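Intergenic-region protein (Escherichia coli CFT073, PDB 2WJ9) probably inhibits type I restriction enzymes, as an antirestriction protein of the ArdB family that would protect incoming foreign DNA from cleavage. Local coordinates at residues G136-L141 and S174-I179; E115-F120 and M130-A135; L46-V51 and R164-Q169. All blocks are in the same frame, centred on the assembly; numbering follows the deposited sequence. Where two conformers were deposited one is given.

Contact 1 (G136-L141 and S174-I179); sequences GIAACL and SAIMRI
Ile176 of segment 174-179 faces Ala138, Ile137 and Leu141 of segment 136-141, and its two outer methyl groups serve different partners. CG1 of Ile176 is anti to its carbonyl carbon (chi1 -65°), which leaves CG2 on the other branch, anti to the backbone N. Ile176 CG2 meets Leu141 CD1 at 3.8 Å and lies 4.4 Å from Ala138 CB. The longer branch runs through CG1, and Ile176 CD1 ends 4.2 Å from Ile137 CG2. The side chains of Leu141 and Ile176 cross at about a right angle, so they meet through single methyl groups and not along their lengths.

Ala138 sits where the backbones come nearest, with 5.6 Å between Ala138 CA and Ile176 CA. Here Ala138 CB lies by both Ile176 CG2 and Ile179 CG2. It touches Ile179 CG2 at 3.7 Å, the closest contact between the two segments. In Ile179, CG1 is anti to the backbone N (chi1 -156°). This puts CG2 between the backbone N and the carbonyl carbon, where it meets the alanine. CD1 of Ile179 leads away to Leu119 and Phe120 of strand 117-121.

No hydrogen bond joins the segments, and the touching side chains are all aliphatic and buried. The segment axes approach to 9.6 Å at a crossing angle of -35°, with the helices running in broadly the same direction. Around the contact, Ile137 also packs on Tyr166 and Leu141 on Tyr160 and Leu163, all of helix 154-168. Met177 touches Thr41 of the second subunit. The arrangement is a helix-helix interface of the hydrophobic core, in which the C-terminal helix 173-180 packs against the long helix 132-151 of the antirestriction fold.

Contact 2 (E115-F120 and M130-A135); sequences ETWVLF and MSPEAA
Trp117 and Met130 form an antiparallel hydrogen-bonded pair, Trp117 N to Met130 O at 2.8 Å and Met130 N to Trp117 O at 3.0 Å. They belong to the beta hairpin of strands 117-121 and 126-130, which leads into helix 132-151. Thr116 OG1 adds a weak bond to the same Met130 O.

Pro132 lies over one face of the Trp117 indole. Pro132 CB is 3.9 Å from the centroid of the Trp117 six-membered ring and 12° off the ring normal, a CH-pi contact. Pro132 CG lies over the same face, nearer the rim, 3.8 Å from Trp117 CE2. Ala135 CB approaches Trp117 CE3 obliquely at 3.5 Å. Ala135 CB is also 4.0 Å from Leu119 CD2. Met130 is bent at chi3 (81°), and Met130 CE meets Leu119 CD2 at 4.1 Å.

Ser131 is the N-cap of helix 132-151. Ser131 OG accepts from Ala134 N at 3.2 Å and is also hydrogen-bonded to Glu172.

Strand pairing thus passes within two residues into a capped helix. The backbone bonds fix the register, while the proline and alanine of the first helical turn pack on the indole by dispersion and CH-pi contact.

Contact 3 (L46-V51 and R164-Q169); sequences LVATIV and RDYALQ
Leu46 supplies most of the apolar contact with segment 164-169. Leu46 CD1 lies against the helix, 3.6 Å from Asp165 CB and 3.6 Å from the backbone N of Tyr166. Leu46 CB lies at the edge of the Tyr166 ring, near the ring plane, 4.1 Å from Tyr166 CD1. Tyr166 CG is anti to its backbone N (chi1 -175°), and the ring beyond it reaches the strand. There Ala48 CB comes up obliquely, 3.9 Å from Tyr166 CZ.

One direct hydrogen bond crosses the contact. Leu46 N donates to Gln169 OE1 at 3.1 Å, in the carbonyl plane and on a lone pair, with an angle of 157° at the hydrogen. The Gln169 chain is extended beyond CG, and the side chains of Leu46 and Gln169 cross at about a right angle. Gln169 NE2 bonds to Gln44 O, so both ends of the amide are held by the chain leading into the strand.

Two waters add to the polar contact. One lies 2.9 Å from Leu46 O and 2.8 Å from Gln169 OE1 and can donate to either. The other accepts from Ala48 N at 2.9 Å and is also hydrogen-bonded to Tyr166 OH.

At the dimer interface, outside this pair of segments, the Asp165 carboxylate forms a salt bridge with Arg164 of the second subunit. The loop entering edge strand 48-50 of a three-stranded antiparallel sheet, together with Ala48, thus rests on the C-terminal part of helix 154-168.

Overall arrangement
Contact 1 is fully buried and wholly aliphatic. Contacts 2 and 3 are partly buried and add hydrogen bonds to apolar packing. Contacts 1 and 2 share helix 132-151, and Ile176 CG1 packs on Ala134 O between them. Their centres are 9 Å apart. Contact 3 uses helix 154-168, which lies between the two helices of contact 1 in the chain and packs on both, with Met177 on Ala167. Contact 2 relies on direct backbone pairing and an indole face, whereas contact 3 relies on a glutamine side chain and nearby waters. Contacts 2 and 3 have centres 17 Å apart and meet through a weak hydrogen bond of Glu133 with Tyr166. Contact 3 also adjoins the second subunit through charged residues.

Contact 1 (G136-L141 and S174-I179)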
ATOM      1  N   GLY B 136      14.741   7.948  -9.950  1.00 27.68           N
ATOM      2  CA  GLY B 136      14.603   8.309  -8.540  1.00 27.82           C
ATOM      3  C   GLY B 136      13.457   7.579  -7.843  1.00 27.79           C
ATOM      4  O   GLY B 136      13.596   7.120  -6.698  1.00 27.66           O
ATOM      5  N   ILE B 137      12.318   7.472  -8.525  1.00 27.40           N
ATOM      6  CA  ILE B 137      11.182   6.705  -7.994  1.00 27.64           C
ATOM      7  C   ILE B 137      11.605   5.244  -7.749  1.00 27.64           C
ATOM      8  O   ILE B 137      11.375   4.693  -6.668  1.00 27.84           O
ATOM      9  CB  ILE B 137       9.951   6.795  -8.925  1.00 27.29           C
ATOM     10  CG1 ILE B 137       9.386   8.231  -8.926  1.00 27.70           C
ATOM     11  CG2 ILE B 137       8.895   5.794  -8.500  1.00 27.44           C
ATOM     12  CD1 ILE B 137       8.331   8.492  -9.996  1.00 27.90           C
ATOM     13  N   ALA B 138      12.276   4.655  -8.737  1.00 28.02           N
ATOM     14  CA  ALA B 138      12.799   3.285  -8.650  1.00 27.91           C
ATOM     15  C   ALA B 138      13.764   3.088  -7.478  1.00 27.62           C
ATOM     16  O   ALA B 138      13.624   2.122  -6.712  1.00 28.69           O
ATOM     17  CB  ALA B 138      13.468   2.890  -9.964  1.00 27.80           C
ATOM     18  N   ALA B 139      14.725   3.995  -7.318  1.00 26.78           N
ATOM     19  CA  ALA B 139      15.665   3.918  -6.194  1.00 26.77           C
ATOM     20  C   ALA B 139      14.961   3.999  -4.824  1.00 27.21           C
ATOM     21  O   ALA B 139      15.323   3.283  -3.879  1.00 27.46           O
ATOM     22  CB  ALA B 139      16.737   4.989  -6.312  1.00 26.84           C
ATOM     23  N   CYS B 140      13.974   4.882  -4.711  1.00 27.47           N
ATOM     24  CA  CYS B 140      13.207   4.999  -3.469  1.00 27.82           C
ATOM     25  C   CYS B 140      12.373   3.742  -3.152  1.00 28.16           C
ATOM     26  O   CYS B 140      12.291   3.312  -1.993  1.00 27.35           O
ATOM     27  CB  CYS B 140      12.314   6.247  -3.502  1.00 28.09           C
ATOM     28  SG  CYS B 140      13.212   7.841  -3.458  1.00 28.18           S
ATOM     29  N   LEU B 141      11.748   3.162  -4.169  1.00 27.90           N
ATOM     30  CA  LEU B 141      11.012   1.903  -3.972  1.00 28.48           C
ATOM     31  C   LEU B 141      11.891   0.794  -3.395  1.00 28.18           C
ATOM     32  O   LEU B 141      11.488   0.107  -2.455  1.00 28.81           O
ATOM     33  CB  LEU B 141      10.346   1.441  -5.271  1.00 28.78           C
ATOM     34  CG  LEU B 141       9.154   2.299  -5.713  1.00 28.99           C
ATOM     35  CD1 LEU B 141       8.743   1.973  -7.154  1.00 30.63           C
ATOM     36  CD2 LEU B 141       7.957   2.135  -4.731  1.00 30.69           C
ATOM     37  N   SER B 174       6.228   0.740 -16.731  1.00 29.31           N
ATOM     38  CA  SER B 174       6.804  -0.498 -17.262  0.50 29.59           C
ATOM     39  C   SER B 174       8.297  -0.587 -16.950  1.00 29.46           C
ATOM     40  O   SER B 174       8.774  -1.617 -16.472  1.00 30.03           O
ATOM     41  CB  SER B 174       6.565  -0.618 -18.770  0.50 29.60           C
ATOM     42  OG  SER B 174       7.105   0.488 -19.472  0.50 30.38           O
ATOM     43  N   ALA B 175       9.026   0.495 -17.213  1.00 29.30           N
ATOM     44  CA  ALA B 175      10.465   0.542 -16.932  1.00 28.84           C
ATOM     45  C   ALA B 175      10.763   0.486 -15.427  1.00 28.56           C
ATOM     46  O   ALA B 175      11.683  -0.203 -14.998  1.00 28.37           O
ATOM     47  CB  ALA B 175      11.094   1.783 -17.564  1.00 28.82           C
ATOM     48  N   ILE B 176       9.979   1.203 -14.622  1.00 28.14           N
ATOM     49  CA  ILE B 176      10.181   1.206 -13.166  1.00 28.72           C
ATOM     50  C   ILE B 176       9.990  -0.204 -12.597  1.00 29.16           C
ATOM     51  O   ILE B 176      10.813  -0.679 -11.820  1.00 29.35           O
ATOM     52  CB  ILE B 176       9.217   2.186 -12.453  1.00 28.47           C
ATOM     53  CG1 ILE B 176       9.515   3.631 -12.858  1.00 27.35           C
ATOM     54  CG2 ILE B 176       9.288   2.021 -10.910  1.00 28.70           C
ATOM     55  CD1 ILE B 176       8.399   4.627 -12.512  1.00 28.33           C
ATOM     56  N   MET B 177       8.912  -0.872 -13.003  1.00 30.05           N
ATOM     57  CA  MET B 177       8.593  -2.205 -12.489  1.00 30.83           C
ATOM     58  C   MET B 177       9.588  -3.243 -12.992  1.00 30.91           C
ATOM     59  O   MET B 177       9.855  -4.227 -12.311  1.00 31.30           O
ATOM     60  CB  MET B 177       7.173  -2.615 -12.874  1.00 31.35           C
ATOM     61  CG  MET B 177       6.108  -1.833 -12.128  1.00 32.87           C
ATOM     62  SD  MET B 177       6.113  -2.222 -10.364  1.00 39.32           S
ATOM     63  CE  MET B 177       5.552  -0.683  -9.689  1.00 35.80           C
ATOM     64  N   ARG B 178      10.140  -3.015 -14.181  1.00 31.46           N
ATOM     65  CA  ARG B 178      11.146  -3.920 -14.753  1.00 31.83           C
ATOM     66  C   ARG B 178      12.431  -3.902 -13.927  1.00 31.95           C
ATOM     67  O   ARG B 178      13.009  -4.949 -13.634  1.00 31.23           O
ATOM     68  CB  ARG B 178      11.440  -3.544 -16.211  1.00 32.19           C
ATOM     69  CG  ARG B 178      12.683  -4.180 -16.818  1.00 33.40           C
ATOM     70  CD  ARG B 178      12.662  -4.042 -18.343  1.00 35.00           C
ATOM     71  NE  ARG B 178      13.822  -4.648 -18.985  1.00 36.83           N
ATOM     72  CZ  ARG B 178      14.006  -5.955 -19.153  1.00 38.54           C
ATOM     73  NH1 ARG B 178      13.106  -6.833 -18.715  1.00 39.86           N
ATOM     74  NH2 ARG B 178      15.104  -6.389 -19.763  1.00 39.10           N
ATOM     75  N   ILE B 179      12.872  -2.704 -13.558  1.00 31.81           N
ATOM     76  CA  ILE B 179      14.141  -2.555 -12.855  1.00 32.28           C
ATOM     77  C   ILE B 179      14.067  -3.064 -11.413  1.00 32.74           C
ATOM     78  O   ILE B 179      15.046  -3.605 -10.901  1.00 32.95           O
ATOM     79  CB  ILE B 179      14.681  -1.093 -12.935  1.00 32.29           C
ATOM     80  CG1 ILE B 179      16.203  -1.061 -12.748  1.00 32.22           C
ATOM     81  CG2 ILE B 179      13.993  -0.202 -11.926  1.00 32.52           C
ATOM     82  CD1 ILE B 179      16.984  -1.646 -13.920  1.00 31.40           C
TER

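Contact 2 (E115-F120 and M130-A135)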
ATOM      1  N   GLU B 115      16.684  13.942 -22.097  1.00 38.46           N
ATOM      2  CA  GLU B 115      17.675  13.353 -21.196  1.00 38.18           C
ATOM      3  C   GLU B 115      17.138  12.057 -20.595  1.00 37.43           C
ATOM      4  O   GLU B 115      16.039  12.036 -20.035  1.00 37.31           O
ATOM      5  CB  GLU B 115      18.039  14.336 -20.079  1.00 38.63           C
ATOM      6  CG  GLU B 115      19.390  14.051 -19.407  1.00 39.56           C
ATOM      7  CD  GLU B 115      19.541  14.717 -18.045  1.00 41.23           C
ATOM      8  OE1 GLU B 115      20.568  14.455 -17.378  1.00 42.03           O
ATOM      9  OE2 GLU B 115      18.643  15.489 -17.632  1.00 42.48           O
ATOM     10  N   THR B 116      17.915  10.983 -20.712  1.00 36.65           N
ATOM     11  CA  THR B 116      17.503   9.662 -20.223  1.00 36.05           C
ATOM     12  C   THR B 116      18.684   8.910 -19.601  1.00 35.35           C
ATOM     13  O   THR B 116      19.823   9.066 -20.044  1.00 34.62           O
ATOM     14  CB  THR B 116      16.893   8.812 -21.362  1.00 36.33           C
ATOM     15  OG1 THR B 116      16.354   7.600 -20.826  1.00 37.77           O
ATOM     16  CG2 THR B 116      17.929   8.472 -22.394  1.00 35.86           C
ATOM     17  N   TRP B 117      18.403   8.109 -18.573  1.00 34.24           N
ATOM     18  CA  TRP B 117      19.424   7.286 -17.914  1.00 33.79           C
ATOM     19  C   TRP B 117      19.203   5.798 -18.174  1.00 33.75           C
ATOM     20  O   TRP B 117      18.069   5.336 -18.267  1.00 33.60           O
ATOM     21  CB  TRP B 117      19.425   7.506 -16.397  1.00 33.43           C
ATOM     22  CG  TRP B 117      19.817   8.877 -15.928  1.00 32.83           C
ATOM     23  CD1 TRP B 117      20.411   9.872 -16.656  1.00 32.38           C
ATOM     24  CD2 TRP B 117      19.670   9.387 -14.597  1.00 32.23           C
ATOM     25  NE1 TRP B 117      20.625  10.977 -15.860  1.00 32.31           N
ATOM     26  CE2 TRP B 117      20.179  10.703 -14.592  1.00 32.35           C
ATOM     27  CE3 TRP B 117      19.144   8.861 -13.413  1.00 32.03           C
ATOM     28  CZ2 TRP B 117      20.176  11.501 -13.441  1.00 32.16           C
ATOM     29  CZ3 TRP B 117      19.143   9.652 -12.268  1.00 31.15           C
ATOM     30  CH2 TRP B 117      19.652  10.958 -12.293  1.00 31.90           C
ATOM     31  N   VAL B 118      20.297   5.049 -18.266  1.00 33.37           N
ATOM     32  CA  VAL B 118      20.236   3.591 -18.345  1.00 33.41           C
ATOM     33  C   VAL B 118      20.606   2.975 -16.999  1.00 33.33           C
ATOM     34  O   VAL B 118      21.666   3.277 -16.441  1.00 33.01           O
ATOM     35  CB  VAL B 118      21.200   3.042 -19.414  1.00 33.30           C
ATOM     36  CG1 VAL B 118      21.100   1.516 -19.488  1.00 33.78           C
ATOM     37  CG2 VAL B 118      20.908   3.673 -20.770  1.00 33.63           C
ATOM     38  N   LEU B 119      19.721   2.121 -16.485  1.00 33.40           N
ATOM     39  CA  LEU B 119      19.919   1.441 -15.206  1.00 33.52           C
ATOM     40  C   LEU B 119      20.055  -0.060 -15.427  1.00 33.67           C
ATOM     41  O   LEU B 119      19.518  -0.598 -16.397  1.00 33.38           O
ATOM     42  CB  LEU B 119      18.742   1.714 -14.263  1.00 33.47           C
ATOM     43  CG  LEU B 119      18.692   3.086 -13.579  1.00 34.20           C
ATOM     44  CD1 LEU B 119      18.560   4.213 -14.582  1.00 33.96           C
ATOM     45  CD2 LEU B 119      17.545   3.130 -12.572  1.00 33.74           C
ATOM     46  N   PHE B 120      20.776  -0.723 -14.526  1.00 33.81           N
ATOM     47  CA  PHE B 120      20.920  -2.182 -14.543  1.00 33.98           C
ATOM     48  C   PHE B 120      20.882  -2.737 -13.121  1.00 33.77           C
ATOM     49  O   PHE B 120      21.659  -2.316 -12.265  1.00 33.60           O
ATOM     50  CB  PHE B 120      22.225  -2.602 -15.220  1.00 34.12           C
ATOM     51  CG  PHE B 120      22.504  -4.085 -15.134  1.00 34.73           C
ATOM     52  CD1 PHE B 120      21.763  -4.991 -15.882  1.00 36.02           C
ATOM     53  CD2 PHE B 120      23.491  -4.574 -14.285  1.00 35.54           C
ATOM     54  CE1 PHE B 120      22.013  -6.364 -15.803  1.00 36.56           C
ATOM     55  CE2 PHE B 120      23.744  -5.944 -14.197  1.00 35.71           C
ATOM     56  CZ  PHE B 120      23.000  -6.837 -14.957  1.00 36.13           C
ATOM     57  N   MET B 130      15.174   5.090 -18.778  1.00 29.89           N
ATOM     58  CA  MET B 130      14.108   5.911 -18.201  1.00 29.53           C
ATOM     59  C   MET B 130      14.569   7.331 -17.847  1.00 29.05           C
ATOM     60  O   MET B 130      15.763   7.617 -17.790  1.00 29.33           O
ATOM     61  CB  MET B 130      13.507   5.217 -16.961  1.00 29.36           C
ATOM     62  CG  MET B 130      14.426   5.153 -15.725  1.00 30.05           C
ATOM     63  SD  MET B 130      13.806   4.051 -14.423  1.00 33.21           S
ATOM     64  CE  MET B 130      14.357   2.492 -15.120  1.00 32.34           C
ATOM     65  N   SER B 131      13.602   8.212 -17.596  1.00 28.68           N
ATOM     66  CA  SER B 131      13.892   9.591 -17.186  1.00 28.30           C
ATOM     67  C   SER B 131      14.589   9.632 -15.825  1.00 28.17           C
ATOM     68  O   SER B 131      14.461   8.693 -15.028  1.00 27.92           O
ATOM     69  CB  SER B 131      12.607  10.424 -17.121  1.00 28.26           C
ATOM     70  OG  SER B 131      11.732   9.951 -16.109  1.00 27.79           O
ATOM     71  N   PRO B 132      15.358  10.704 -15.558  1.00 28.37           N
ATOM     72  CA  PRO B 132      15.859  10.908 -14.192  1.00 28.57           C
ATOM     73  C   PRO B 132      14.781  10.815 -13.096  1.00 29.07           C
ATOM     74  O   PRO B 132      15.033  10.166 -12.068  1.00 28.44           O
ATOM     75  CB  PRO B 132      16.492  12.299 -14.268  1.00 28.61           C
ATOM     76  CG  PRO B 132      16.985  12.383 -15.688  1.00 28.31           C
ATOM     77  CD  PRO B 132      15.890  11.723 -16.487  1.00 28.21           C
ATOM     78  N   GLU B 133      13.604  11.418 -13.308  1.00 29.90           N
ATOM     79  CA  GLU B 133      12.491  11.295 -12.326  1.00 30.12           C
ATOM     80  C   GLU B 133      12.158   9.837 -12.037  1.00 29.53           C
ATOM     81  O   GLU B 133      12.061   9.433 -10.871  1.00 29.46           O
ATOM     82  CB  GLU B 133      11.168  12.008 -12.744  1.00 30.99           C
ATOM     83  CG  GLU B 133      10.172  12.188 -11.517  1.00 33.19           C
ATOM     84  CD  GLU B 133       8.647  12.086 -11.802  1.00 36.05           C
ATOM     85  OE1 GLU B 133       8.221  11.795 -12.937  1.00 34.86           O
ATOM     86  OE2 GLU B 133       7.848  12.302 -10.836  1.00 39.19           O
ATOM     87  N   ALA B 134      11.950   9.055 -13.096  1.00 28.62           N
ATOM     88  CA  ALA B 134      11.564   7.647 -12.942  1.00 28.23           C
ATOM     89  C   ALA B 134      12.640   6.813 -12.229  1.00 27.91           C
ATOM     90  O   ALA B 134      12.323   5.960 -11.391  1.00 27.43           O
ATOM     91  CB  ALA B 134      11.205   7.033 -14.288  1.00 27.90           C
ATOM     92  N   ALA B 135      13.909   7.061 -12.564  1.00 27.47           N
ATOM     93  CA  ALA B 135      15.035   6.442 -11.850  1.00 27.72           C
ATOM     94  C   ALA B 135      14.991   6.698 -10.336  1.00 27.67           C
ATOM     95  O   ALA B 135      15.181   5.778  -9.533  1.00 27.41           O
ATOM     96  CB  ALA B 135      16.355   6.933 -12.429  1.00 27.26           C
TER

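Contact 3 (L46-V51 and R164-Q169)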
ATOM      1  N   LEU B  46      -3.257  10.304  -8.370  1.00 31.16           N
ATOM      2  CA  LEU B  46      -2.124  10.625  -7.503  1.00 31.17           C
ATOM      3  C   LEU B  46      -1.251  11.723  -8.129  1.00 31.52           C
ATOM      4  O   LEU B  46      -1.032  11.756  -9.353  1.00 31.64           O
ATOM      5  CB  LEU B  46      -1.319   9.359  -7.179  1.00 31.21           C
ATOM      6  CG  LEU B  46      -2.131   8.262  -6.475  1.00 29.86           C
ATOM      7  CD1 LEU B  46      -1.322   6.979  -6.330  1.00 29.78           C
ATOM      8  CD2 LEU B  46      -2.658   8.708  -5.098  1.00 30.97           C
ATOM      9  N   VAL B  47      -0.777  12.632  -7.279  1.00 31.25           N
ATOM     10  CA  VAL B  47      -0.021  13.805  -7.714  1.00 31.02           C
ATOM     11  C   VAL B  47       1.133  14.052  -6.744  1.00 31.05           C
ATOM     12  O   VAL B  47       0.939  13.999  -5.527  1.00 30.44           O
ATOM     13  CB  VAL B  47      -0.916  15.061  -7.776  1.00 31.16           C
ATOM     14  CG1 VAL B  47      -0.090  16.312  -8.074  1.00 30.93           C
ATOM     15  CG2 VAL B  47      -2.019  14.878  -8.820  1.00 31.11           C
ATOM     16  N   ALA B  48       2.323  14.295  -7.301  1.00 30.76           N
ATOM     17  CA  ALA B  48       3.516  14.661  -6.529  1.00 30.50           C
ATOM     18  C   ALA B  48       3.695  16.183  -6.522  1.00 30.47           C
ATOM     19  O   ALA B  48       3.536  16.843  -7.558  1.00 30.47           O
ATOM     20  CB  ALA B  48       4.743  14.003  -7.125  1.00 30.46           C
ATOM     21  N   THR B  49       4.025  16.743  -5.362  1.00 30.24           N
ATOM     22  CA  THR B  49       4.220  18.199  -5.224  1.00 30.03           C
ATOM     23  C   THR B  49       5.583  18.462  -4.578  1.00 30.44           C
ATOM     24  O   THR B  49       5.933  17.826  -3.579  1.00 30.51           O
ATOM     25  CB  THR B  49       3.106  18.845  -4.372  1.00 30.34           C
ATOM     26  OG1 THR B  49       1.837  18.654  -5.009  1.00 29.14           O
ATOM     27  CG2 THR B  49       3.357  20.336  -4.186  1.00 29.96           C
ATOM     28  N   ILE B  50       6.359  19.366  -5.167  1.00 30.63           N
ATOM     29  CA  ILE B  50       7.710  19.644  -4.670  1.00 30.71           C
ATOM     30  C   ILE B  50       7.628  20.255  -3.264  1.00 31.11           C
ATOM     31  O   ILE B  50       6.672  20.981  -2.942  1.00 30.66           O
ATOM     32  CB  ILE B  50       8.525  20.531  -5.653  1.00 30.70           C
ATOM     33  CG1 ILE B  50      10.009  20.531  -5.279  1.00 30.61           C
ATOM     34  CG2 ILE B  50       7.985  21.952  -5.702  1.00 29.51           C
ATOM     35  CD1 ILE B  50      10.907  21.123  -6.368  1.00 31.31           C
ATOM     36  N   VAL B  51       8.599  19.910  -2.420  1.00 31.54           N
ATOM     37  CA  VAL B  51       8.697  20.463  -1.071  1.00 32.14           C
ATOM     38  C   VAL B  51       9.404  21.825  -1.157  1.00 32.78           C
ATOM     39  O   VAL B  51      10.478  21.920  -1.734  1.00 33.12           O
ATOM     40  CB  VAL B  51       9.476  19.512  -0.124  1.00 32.08           C
ATOM     41  CG1 VAL B  51       9.621  20.131   1.267  1.00 31.76           C
ATOM     42  CG2 VAL B  51       8.785  18.143  -0.038  1.00 30.72           C
ATOM     43  N   ARG B 164       4.553   2.929  -4.482  1.00 29.95           N
ATOM     44  CA  ARG B 164       4.236   1.900  -5.471  1.00 29.76           C
ATOM     45  C   ARG B 164       2.987   2.269  -6.277  1.00 29.61           C
ATOM     46  O   ARG B 164       2.968   2.110  -7.487  1.00 29.16           O
ATOM     47  CB  ARG B 164       4.081   0.518  -4.804  1.00 29.85           C
ATOM     48  CG  ARG B 164       3.650  -0.643  -5.716  1.00 30.33           C
ATOM     49  CD  ARG B 164       3.624  -1.939  -4.883  1.00 30.47           C
ATOM     50  NE  ARG B 164       3.069  -3.124  -5.542  1.00 31.87           N
ATOM     51  CZ  ARG B 164       1.857  -3.644  -5.336  1.00 33.18           C
ATOM     52  NH1 ARG B 164       0.990  -3.080  -4.501  1.00 32.33           N
ATOM     53  NH2 ARG B 164       1.506  -4.749  -5.980  1.00 34.81           N
ATOM     54  N   ASP B 165       1.948   2.784  -5.609  1.00 29.44           N
ATOM     55  CA  ASP B 165       0.732   3.216  -6.324  1.00 29.73           C
ATOM     56  C   ASP B 165       1.002   4.350  -7.323  1.00 29.60           C
ATOM     57  O   ASP B 165       0.476   4.336  -8.432  1.00 29.35           O
ATOM     58  CB  ASP B 165      -0.363   3.668  -5.346  1.00 29.85           C
ATOM     59  CG  ASP B 165      -1.169   2.518  -4.775  1.00 31.41           C
ATOM     60  OD1 ASP B 165      -0.888   1.333  -5.081  1.00 31.11           O
ATOM     61  OD2 ASP B 165      -2.121   2.812  -4.012  1.00 32.66           O
ATOM     62  N   TYR B 166       1.816   5.322  -6.923  1.00 29.97           N
ATOM     63  CA  TYR B 166       2.249   6.395  -7.827  1.00 29.99           C
ATOM     64  C   TYR B 166       3.008   5.833  -9.042  1.00 29.88           C
ATOM     65  O   TYR B 166       2.788   6.283 -10.183  1.00 29.85           O
ATOM     66  CB  TYR B 166       3.109   7.410  -7.068  1.00 30.17           C
ATOM     67  CG  TYR B 166       3.512   8.624  -7.875  1.00 30.01           C
ATOM     68  CD1 TYR B 166       2.561   9.521  -8.350  1.00 31.17           C
ATOM     69  CD2 TYR B 166       4.850   8.897  -8.142  1.00 28.99           C
ATOM     70  CE1 TYR B 166       2.929  10.640  -9.078  1.00 31.01           C
ATOM     71  CE2 TYR B 166       5.222  10.009  -8.871  1.00 30.37           C
ATOM     72  CZ  TYR B 166       4.260  10.883  -9.337  1.00 31.02           C
ATOM     73  OH  TYR B 166       4.620  12.000 -10.067  1.00 32.70           O
ATOM     74  N   ALA B 167       3.875   4.840  -8.796  1.00 29.85           N
ATOM     75  CA  ALA B 167       4.620   4.158  -9.869  1.00 29.69           C
ATOM     76  C   ALA B 167       3.677   3.419 -10.818  1.00 29.67           C
ATOM     77  O   ALA B 167       3.879   3.428 -12.038  1.00 29.20           O
ATOM     78  CB  ALA B 167       5.639   3.185  -9.285  1.00 29.52           C
ATOM     79  N   LEU B 168       2.635   2.795 -10.256  1.00 29.27           N
ATOM     80  CA  LEU B 168       1.671   2.048 -11.060  1.00 29.40           C
ATOM     81  C   LEU B 168       0.861   2.954 -11.988  1.00 29.00           C
ATOM     82  O   LEU B 168       0.345   2.481 -12.994  1.00 29.84           O
ATOM     83  CB  LEU B 168       0.741   1.204 -10.169  1.00 29.28           C
ATOM     84  CG  LEU B 168       1.409  -0.029  -9.537  1.00 30.00           C
ATOM     85  CD1 LEU B 168       0.520  -0.659  -8.449  1.00 30.28           C
ATOM     86  CD2 LEU B 168       1.763  -1.061 -10.597  1.00 30.27           C
ATOM     87  N   GLN B 169       0.754   4.240 -11.652  1.00 28.93           N
ATOM     88  CA  GLN B 169       0.037   5.215 -12.483  1.00 28.84           C
ATOM     89  C   GLN B 169       0.961   6.006 -13.421  1.00 28.59           C
ATOM     90  O   GLN B 169       0.482   6.789 -14.243  1.00 28.24           O
ATOM     91  CB  GLN B 169      -0.738   6.206 -11.604  1.00 29.03           C
ATOM     92  CG  GLN B 169      -1.867   5.575 -10.775  1.00 28.65           C
ATOM     93  CD  GLN B 169      -2.708   6.591 -10.019  1.00 29.88           C
ATOM     94  OE1 GLN B 169      -2.489   7.805 -10.099  1.00 29.06           O
ATOM     95  NE2 GLN B 169      -3.703   6.091  -9.287  1.00 29.44           N
TER
HETATM   96  O   HOH W   1      -0.399   9.421 -10.884  1.00 27.74           O
HETATM   97  O   HOH W   2       2.458  14.229 -10.181  1.00 25.39           O